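Local coordinates for protein probable alginate O-acetylase AlgJ (Pseudomonas putida, PDB 4O8V) that probably adds acetyl groups to the mannuronate residues of alginate in the periplasm, as part of an inner-membrane complex of the biofilm polysaccharide pathway, at residues Leu56-Val61 against Val97-Leu102; Ile153-Asn158 against Thr190-Asp195. One frame throughout, in Å; residues are numbered along the deposited sequence.

Contact 1. Residues Leu56-Val61 against Val97-Leu102; sequences LVLAIV and VFAPDL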
ATOM      1  N   LEU A  56     -14.595  -5.198   0.126  1.00 27.14           N
ATOM      2  CA  LEU A  56     -13.172  -4.962   0.346  1.00 26.27           C
ATOM      3  C   LEU A  56     -12.352  -5.387  -0.851  1.00 25.69           C
ATOM      4  O   LEU A  56     -12.506  -6.504  -1.343  1.00 28.74           O
ATOM      5  CB  LEU A  56     -12.685  -5.721   1.567  1.00 27.08           C
ATOM      6  CG  LEU A  56     -11.167  -5.666   1.805  1.00 26.83           C
ATOM      7  CD1 LEU A  56     -10.650  -4.219   1.971  1.00 26.96           C
ATOM      8  CD2 LEU A  56     -10.798  -6.541   3.001  1.00 27.33           C
ATOM      9  N   VAL A  57     -11.489  -4.492  -1.306  1.00 26.38           N
ATOM     10  CA  VAL A  57     -10.484  -4.844  -2.294  1.00 24.21           C
ATOM     11  C   VAL A  57      -9.121  -4.576  -1.646  1.00 25.92           C
ATOM     12  O   VAL A  57      -8.706  -3.417  -1.438  1.00 25.20           O
ATOM     13  CB  VAL A  57     -10.626  -4.046  -3.599  1.00 27.57           C
ATOM     14  CG1 VAL A  57      -9.523  -4.462  -4.595  1.00 29.04           C
ATOM     15  CG2 VAL A  57     -11.994  -4.221  -4.212  1.00 27.24           C
ATOM     16  N   LEU A  58      -8.447  -5.658  -1.276  1.00 23.59           N
ATOM     17  CA  LEU A  58      -7.158  -5.570  -0.607  1.00 21.42           C
ATOM     18  C   LEU A  58      -6.094  -5.356  -1.664  1.00 24.28           C
ATOM     19  O   LEU A  58      -6.079  -6.076  -2.656  1.00 25.44           O
ATOM     20  CB  LEU A  58      -6.878  -6.841   0.202  1.00 22.66           C
ATOM     21  CG  LEU A  58      -5.568  -6.897   0.991  1.00 25.54           C
ATOM     22  CD1 LEU A  58      -5.529  -5.801   2.076  1.00 24.44           C
ATOM     23  CD2 LEU A  58      -5.406  -8.286   1.622  1.00 26.88           C
ATOM     24  N   ALA A  59      -5.218  -4.375  -1.442  1.00 24.54           N
ATOM     25  CA  ALA A  59      -4.165  -4.049  -2.411  1.00 25.10           C
ATOM     26  C   ALA A  59      -2.807  -4.348  -1.779  1.00 23.29           C
ATOM     27  O   ALA A  59      -2.228  -3.510  -1.070  1.00 24.59           O
ATOM     28  CB  ALA A  59      -4.257  -2.610  -2.846  1.00 26.62           C
ATOM     29  N   ILE A  60      -2.324  -5.569  -2.001  1.00 22.24           N
ATOM     30  CA  ILE A  60      -1.056  -5.999  -1.390  1.00 23.00           C
ATOM     31  C   ILE A  60       0.096  -5.425  -2.224  1.00 24.50           C
ATOM     32  O   ILE A  60       0.282  -5.827  -3.364  1.00 25.93           O
ATOM     33  CB  ILE A  60      -0.943  -7.550  -1.321  1.00 24.39           C
ATOM     34  CG1 ILE A  60      -2.084  -8.154  -0.491  1.00 28.04           C
ATOM     35  CG2 ILE A  60       0.428  -7.976  -0.719  1.00 23.94           C
ATOM     36  CD1 ILE A  60      -2.183  -9.678  -0.668  1.00 27.68           C
ATOM     37  N   VAL A  61       0.846  -4.472  -1.672  1.00 24.40           N
ATOM     38  CA  VAL A  61       1.956  -3.868  -2.428  1.00 25.17           C
ATOM     39  C   VAL A  61       3.210  -4.721  -2.287  1.00 27.54           C
ATOM     40  O   VAL A  61       3.655  -5.000  -1.187  1.00 24.56           O
ATOM     41  CB  VAL A  61       2.269  -2.443  -1.949  1.00 24.71           C
ATOM     42  CG1 VAL A  61       3.271  -1.754  -2.919  1.00 22.44           C
ATOM     43  CG2 VAL A  61       0.974  -1.632  -1.860  1.00 27.76           C
ATOM     44  N   VAL A  97     -10.801 -13.058   1.060  1.00 31.62           N
ATOM     45  CA  VAL A  97     -10.485 -11.657   0.843  1.00 28.06           C
ATOM     46  C   VAL A  97     -10.021 -11.466  -0.602  1.00 34.16           C
ATOM     47  O   VAL A  97      -9.120 -12.164  -1.066  1.00 36.39           O
ATOM     48  CB  VAL A  97      -9.408 -11.178   1.831  1.00 28.57           C
ATOM     49  CG1 VAL A  97      -8.899  -9.785   1.465  1.00 30.81           C
ATOM     50  CG2 VAL A  97      -9.988 -11.194   3.259  1.00 31.52           C
ATOM     51  N   PHE A  98     -10.658 -10.537  -1.308  1.00 32.28           N
ATOM     52  CA  PHE A  98     -10.336 -10.240  -2.708  1.00 30.68           C
ATOM     53  C   PHE A  98      -9.076  -9.383  -2.822  1.00 28.27           C
ATOM     54  O   PHE A  98      -9.063  -8.224  -2.378  1.00 26.39           O
ATOM     55  CB  PHE A  98     -11.525  -9.541  -3.361  1.00 30.95           C
ATOM     56  CG  PHE A  98     -11.359  -9.272  -4.827  1.00 34.41           C
ATOM     57  CD1 PHE A  98     -11.026 -10.291  -5.704  1.00 39.11           C
ATOM     58  CD2 PHE A  98     -11.566  -8.002  -5.333  1.00 36.47           C
ATOM     59  CE1 PHE A  98     -10.889 -10.045  -7.068  1.00 40.01           C
ATOM     60  CE2 PHE A  98     -11.447  -7.752  -6.694  1.00 37.51           C
ATOM     61  CZ  PHE A  98     -11.096  -8.775  -7.559  1.00 36.90           C
ATOM     62  N   ALA A  99      -8.028  -9.943  -3.426  1.00 28.39           N
ATOM     63  CA  ALA A  99      -6.719  -9.281  -3.473  1.00 24.72           C
ATOM     64  C   ALA A  99      -6.089  -9.441  -4.849  1.00 27.43           C
ATOM     65  O   ALA A  99      -5.362 -10.404  -5.106  1.00 27.13           O
ATOM     66  CB  ALA A  99      -5.778  -9.840  -2.391  1.00 28.13           C
ATOM     67  N   PRO A 100      -6.376  -8.495  -5.745  1.00 28.84           N
ATOM     68  CA  PRO A 100      -5.826  -8.546  -7.106  1.00 28.94           C
ATOM     69  C   PRO A 100      -4.302  -8.524  -7.113  1.00 27.26           C
ATOM     70  O   PRO A 100      -3.664  -7.904  -6.264  1.00 26.15           O
ATOM     71  CB  PRO A 100      -6.396  -7.282  -7.760  1.00 30.16           C
ATOM     72  CG  PRO A 100      -7.662  -6.990  -6.963  1.00 31.48           C
ATOM     73  CD  PRO A 100      -7.295  -7.358  -5.552  1.00 29.70           C
ATOM     74  N   ASP A 101      -3.718  -9.210  -8.087  1.00 28.58           N
ATOM     75  CA  ASP A 101      -2.265  -9.267  -8.165  1.00 28.28           C
ATOM     76  C   ASP A 101      -1.671  -7.969  -8.700  1.00 29.71           C
ATOM     77  O   ASP A 101      -1.967  -7.561  -9.820  1.00 33.69           O
ATOM     78  CB  ASP A 101      -1.835 -10.435  -9.043  1.00 30.34           C
ATOM     79  CG  ASP A 101      -0.321 -10.557  -9.120  1.00 41.24           C
ATOM     80  OD1 ASP A 101       0.290 -11.098  -8.178  1.00 48.12           O
ATOM     81  OD2 ASP A 101       0.252 -10.081 -10.107  1.00 42.57           O
ATOM     82  N   LEU A 102      -0.844  -7.312  -7.895  1.00 25.17           N
ATOM     83  CA  LEU A 102      -0.201  -6.065  -8.320  1.00 28.23           C
ATOM     84  C   LEU A 102       1.240  -6.292  -8.791  1.00 31.84           C
ATOM     85  O   LEU A 102       1.810  -5.475  -9.529  1.00 31.05           O
ATOM     86  CB  LEU A 102      -0.203  -5.042  -7.196  1.00 27.46           C
ATOM     87  CG  LEU A 102      -1.576  -4.629  -6.660  1.00 30.32           C
ATOM     88  CD1 LEU A 102      -1.353  -3.584  -5.577  1.00 30.11           C
ATOM     89  CD2 LEU A 102      -2.451  -4.078  -7.784  1.00 29.84           C
TER
HETATM   90  O   HOH W   1     -12.703  -8.966  -0.009  1.00 28.14           O
HETATM   91  O   HOH W   2      -3.841  -7.334  -3.671  1.00 27.06           O
HETATM   92  O   HOH W   3      -0.976  -7.581  -4.968  1.00 24.70           O
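Leu-58 and Phe-98 are joined by a backbone hydrogen bond, from Leu-58 N to Phe-98 O at 2.9 Å, the one direct N-H...O hydrogen bond between Leu56-Val61 and Val97-Leu102. Beside it, Val-97 sets CG1 against both CB and CD2 of Leu-58, 3.8 Å from each; this methyl is the Val-97 branch anti to the backbone N (chi1 170°). Phe-98 CG is likewise anti to its backbone N (chi1 -176°), which sets the ring alongside Val-57, whose CG2 meets the ring edge in plane at CD2, 4.0 Å away, while Pro-100 CG sits over one ring face, offset toward the rim. Pro-100 also turns CD onto Val-57 CG1, the two side chains crossing at about a right angle. Strand 55-61 is an outermost strand of the parallel sheet in this SGNH hydrolase-like fold, and it pairs through its backbone with strand 269-275. The loop between helices 84-94 and 103-109 runs along the opposite edge, where three waters bridge backbone groups, one of them joining Leu-56 O to Phe-98 N. Further along, Ile-60 CD1 touches Ala-99 CB at 4.0 Å, and Leu-102, its CB directed toward the strand, brings CD1 to 3.5 Å from Ile-60 O.

Contact 2. Residues Ile153-Asn158 against Thr190-Asp195; sequences ITEAGN and TTRPVD
A two-stranded antiparallel ribbon, formed by strands 152-162 and 184-193, brings Thr-154 opposite Thr-191 in a non-hydrogen-bonded pair. Their hydroxyls meet directly, Thr-191 OG1 donating to Thr-154 OG1 at 2.6 Å; OG1 of each lies anti to its own carbonyl carbon, beside the backbone N (chi1 -66° in Thr-154), which places the two oxygens against each other. An alanine in place of Thr-154 would probably leave the Thr-191 hydroxyl without this acceptor and Gln-233 without its hydroxyl partner. Hydrogen-bonded pairs flank the threonines: Ile-153 N reaches Arg-192 O at 2.8 Å, with Arg-192 N returning to Ile-153 O, and Glu-155 and Thr-190 exchange a similar two bonds. On the face carrying Ile-153, Glu-155 and Arg-192, a salt bridge runs from Arg-192 NH2 to Glu-155 OE2 at 3.0 Å, and NE adds a weak bond to the same oxygen. The carboxylate and guanidinium planes stand 82° apart, and NH2 meets OE2 on its anti side, 29° out of the carboxylate plane. Ile-153 CB lies over the centre of one guanidinium face, 4.2 Å above its plane, while Ile-153 CD1 touches Val-194 CG2 at 3.8 Å. The threonine face is tied to the body of the domain, Thr-154 OG1 bonding Gln-233 OE1 of helix 227-235 and Thr-191 OG1 bonding Asn-226 ND2 in the loop before that helix.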
ATOM      1  N   ILE A 153      -9.245  13.815 -15.149  1.00 34.42           N
ATOM      2  CA  ILE A 153      -8.071  14.026 -15.984  1.00 29.77           C
ATOM      3  C   ILE A 153      -6.840  14.203 -15.097  1.00 31.95           C
ATOM      4  O   ILE A 153      -6.861  14.967 -14.125  1.00 33.16           O
ATOM      5  CB  ILE A 153      -8.243  15.260 -16.903  1.00 35.49           C
ATOM      6  CG1 ILE A 153      -9.276  14.960 -17.995  1.00 40.13           C
ATOM      7  CG2 ILE A 153      -6.907  15.651 -17.515  1.00 38.27           C
ATOM      8  CD1 ILE A 153      -9.718  16.168 -18.840  1.00 45.02           C
ATOM      9  N   THR A 154      -5.775  13.475 -15.414  1.00 31.28           N
ATOM     10  CA  THR A 154      -4.502  13.598 -14.698  1.00 30.62           C
ATOM     11  C   THR A 154      -3.530  14.377 -15.555  1.00 34.75           C
ATOM     12  O   THR A 154      -3.373  14.070 -16.728  1.00 37.46           O
ATOM     13  CB  THR A 154      -3.915  12.213 -14.349  1.00 30.93           C
ATOM     14  OG1 THR A 154      -4.785  11.561 -13.413  1.00 33.57           O
ATOM     15  CG2 THR A 154      -2.503  12.340 -13.741  1.00 30.24           C
ATOM     16  N   GLU A 155      -2.931  15.425 -14.996  1.00 30.63           N
ATOM     17  CA  GLU A 155      -1.962  16.221 -15.745  1.00 35.74           C
ATOM     18  C   GLU A 155      -0.573  16.066 -15.137  1.00 32.23           C
ATOM     19  O   GLU A 155      -0.405  16.078 -13.912  1.00 35.94           O
ATOM     20  CB  GLU A 155      -2.357  17.698 -15.767  1.00 44.20           C
ATOM     21  CG  GLU A 155      -3.637  18.003 -16.546  1.00 57.51           C
ATOM     22  CD  GLU A 155      -3.954  19.493 -16.595  1.00 69.72           C
ATOM     23  OE1 GLU A 155      -3.182  20.284 -16.004  1.00 74.89           O
ATOM     24  OE2 GLU A 155      -4.969  19.874 -17.223  1.00 72.70           O
ATOM     25  N   ALA A 156       0.421  15.915 -15.995  1.00 32.94           N
ATOM     26  CA  ALA A 156       1.795  15.790 -15.545  1.00 33.02           C
ATOM     27  C   ALA A 156       2.411  17.170 -15.515  1.00 36.13           C
ATOM     28  O   ALA A 156       2.370  17.888 -16.518  1.00 40.29           O
ATOM     29  CB  ALA A 156       2.574  14.876 -16.467  1.00 38.17           C
ATOM     30  N   GLY A 157       2.963  17.550 -14.368  1.00 32.28           N
ATOM     31  CA  GLY A 157       3.623  18.836 -14.238  1.00 34.13           C
ATOM     32  C   GLY A 157       5.136  18.727 -14.402  1.00 34.79           C
ATOM     33  O   GLY A 157       5.636  17.920 -15.178  1.00 30.86           O
ATOM     34  N   ASN A 158       5.864  19.548 -13.660  1.00 32.68           N
ATOM     35  CA  ASN A 158       7.313  19.585 -13.789  1.00 32.73           C
ATOM     36  C   ASN A 158       7.966  18.427 -13.045  1.00 28.72           C
ATOM     37  O   ASN A 158       7.342  17.775 -12.217  1.00 29.94           O
ATOM     38  CB  ASN A 158       7.855  20.922 -13.281  1.00 35.60           C
ATOM     39  CG  ASN A 158       7.421  22.087 -14.143  1.00 44.63           C
ATOM     40  OD1 ASN A 158       7.095  21.917 -15.326  1.00 48.00           O
ATOM     41  ND2 ASN A 158       7.400  23.283 -13.556  1.00 49.72           N
ATOM     42  N   THR A 190      -1.082  15.599 -10.936  1.00 35.62           N
ATOM     43  CA  THR A 190      -2.312  15.990 -10.265  1.00 42.59           C
ATOM     44  C   THR A 190      -3.549  15.574 -11.066  1.00 38.19           C
ATOM     45  O   THR A 190      -3.557  15.627 -12.295  1.00 39.14           O
ATOM     46  CB  THR A 190      -2.338  17.506 -10.016  1.00 46.37           C
ATOM     47  OG1 THR A 190      -2.120  18.191 -11.246  1.00 49.68           O
ATOM     48  CG2 THR A 190      -1.224  17.909  -9.054  1.00 51.01           C
ATOM     49  N   THR A 191      -4.603  15.183 -10.355  1.00 33.16           N
ATOM     50  CA  THR A 191      -5.818  14.682 -10.981  1.00 30.36           C
ATOM     51  C   THR A 191      -7.003  15.561 -10.600  1.00 35.46           C
ATOM     52  O   THR A 191      -7.147  15.939  -9.442  1.00 34.89           O
ATOM     53  CB  THR A 191      -6.092  13.229 -10.559  1.00 29.46           C
ATOM     54  OG1 THR A 191      -4.972  12.406 -10.934  1.00 31.39           O
ATOM     55  CG2 THR A 191      -7.383  12.702 -11.212  1.00 29.03           C
ATOM     56  N   ARG A 192      -7.836  15.892 -11.578  1.00 33.48           N
ATOM     57  CA  ARG A 192      -9.001  16.725 -11.333  1.00 37.91           C
ATOM     58  C   ARG A 192     -10.221  16.141 -12.034  1.00 42.92           C
ATOM     59  O   ARG A 192     -10.094  15.527 -13.093  1.00 41.65           O
ATOM     60  CB  ARG A 192      -8.739  18.147 -11.830  1.00 47.29           C
ATOM     61  CG  ARG A 192      -8.456  18.193 -13.324  1.00 56.53           C
ATOM     62  CD  ARG A 192      -7.993  19.553 -13.812  1.00 63.19           C
ATOM     63  NE  ARG A 192      -7.576  19.489 -15.211  1.00 64.76           N
ATOM     64  CZ  ARG A 192      -8.415  19.510 -16.244  1.00 65.51           C
ATOM     65  NH1 ARG A 192      -9.727  19.599 -16.041  1.00 61.58           N
ATOM     66  NH2 ARG A 192      -7.943  19.446 -17.483  1.00 68.80           N
ATOM     67  N   PRO A 193     -11.410  16.323 -11.442  1.00 43.17           N
ATOM     68  CA  PRO A 193     -12.651  15.989 -12.153  1.00 45.98           C
ATOM     69  C   PRO A 193     -12.848  16.897 -13.352  1.00 49.53           C
ATOM     70  O   PRO A 193     -12.419  18.046 -13.318  1.00 55.10           O
ATOM     71  CB  PRO A 193     -13.744  16.228 -11.102  1.00 47.22           C
ATOM     72  CG  PRO A 193     -13.130  17.195 -10.133  1.00 46.21           C
ATOM     73  CD  PRO A 193     -11.661  16.855 -10.093  1.00 41.97           C
ATOM     74  N   VAL A 194     -13.479  16.389 -14.404  1.00 52.77           N
ATOM     75  CA  VAL A 194     -13.799  17.208 -15.563  1.00 60.91           C
ATOM     76  C   VAL A 194     -14.918  18.203 -15.230  1.00 64.51           C
ATOM     77  O   VAL A 194     -14.923  19.337 -15.723  1.00 68.10           O
ATOM     78  CB  VAL A 194     -14.204  16.326 -16.761  1.00 66.05           C
ATOM     79  CG1 VAL A 194     -14.600  17.185 -17.955  1.00 73.02           C
ATOM     80  CG2 VAL A 194     -13.055  15.385 -17.126  1.00 63.27           C
ATOM     81  N   ASP A 195     -15.845  17.773 -14.376  1.00 61.67           N
ATOM     82  CA  ASP A 195     -16.942  18.614 -13.880  1.00 66.74           C
ATOM     83  C   ASP A 195     -17.744  19.278 -15.001  1.00 72.17           C
ATOM     84  O   ASP A 195     -18.967  19.422 -14.906  1.00 76.01           O
ATOM     85  CB  ASP A 195     -16.400  19.682 -12.917  1.00 64.89           C
ATOM     86  CG  ASP A 195     -16.284  19.175 -11.489  1.00 60.92           C
TER
HETATM   87  O   HOH W   4       0.396  18.359 -12.118  1.00 43.34           O

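Contact 1 is buried and contact 2 lies on the surface, their centres 26 Å apart and their nearest atoms about 17 Å apart, with no touch between them. They share no strand or helix: contact 1 joins an edge of the parallel sheet to a loop between helices, whereas contact 2 pairs the two strands of a separate antiparallel ribbon. Their chemistry follows their place. In the interior, aliphatic side chains, a phenylalanine and a proline do most of the touching, with waters bridging backbone groups of the strand and the loop. At the surface, regular strand pairing is accompanied by a hydroxyl-hydroxyl bond and a salt bridge. Both lie away from the probable catalytic residues.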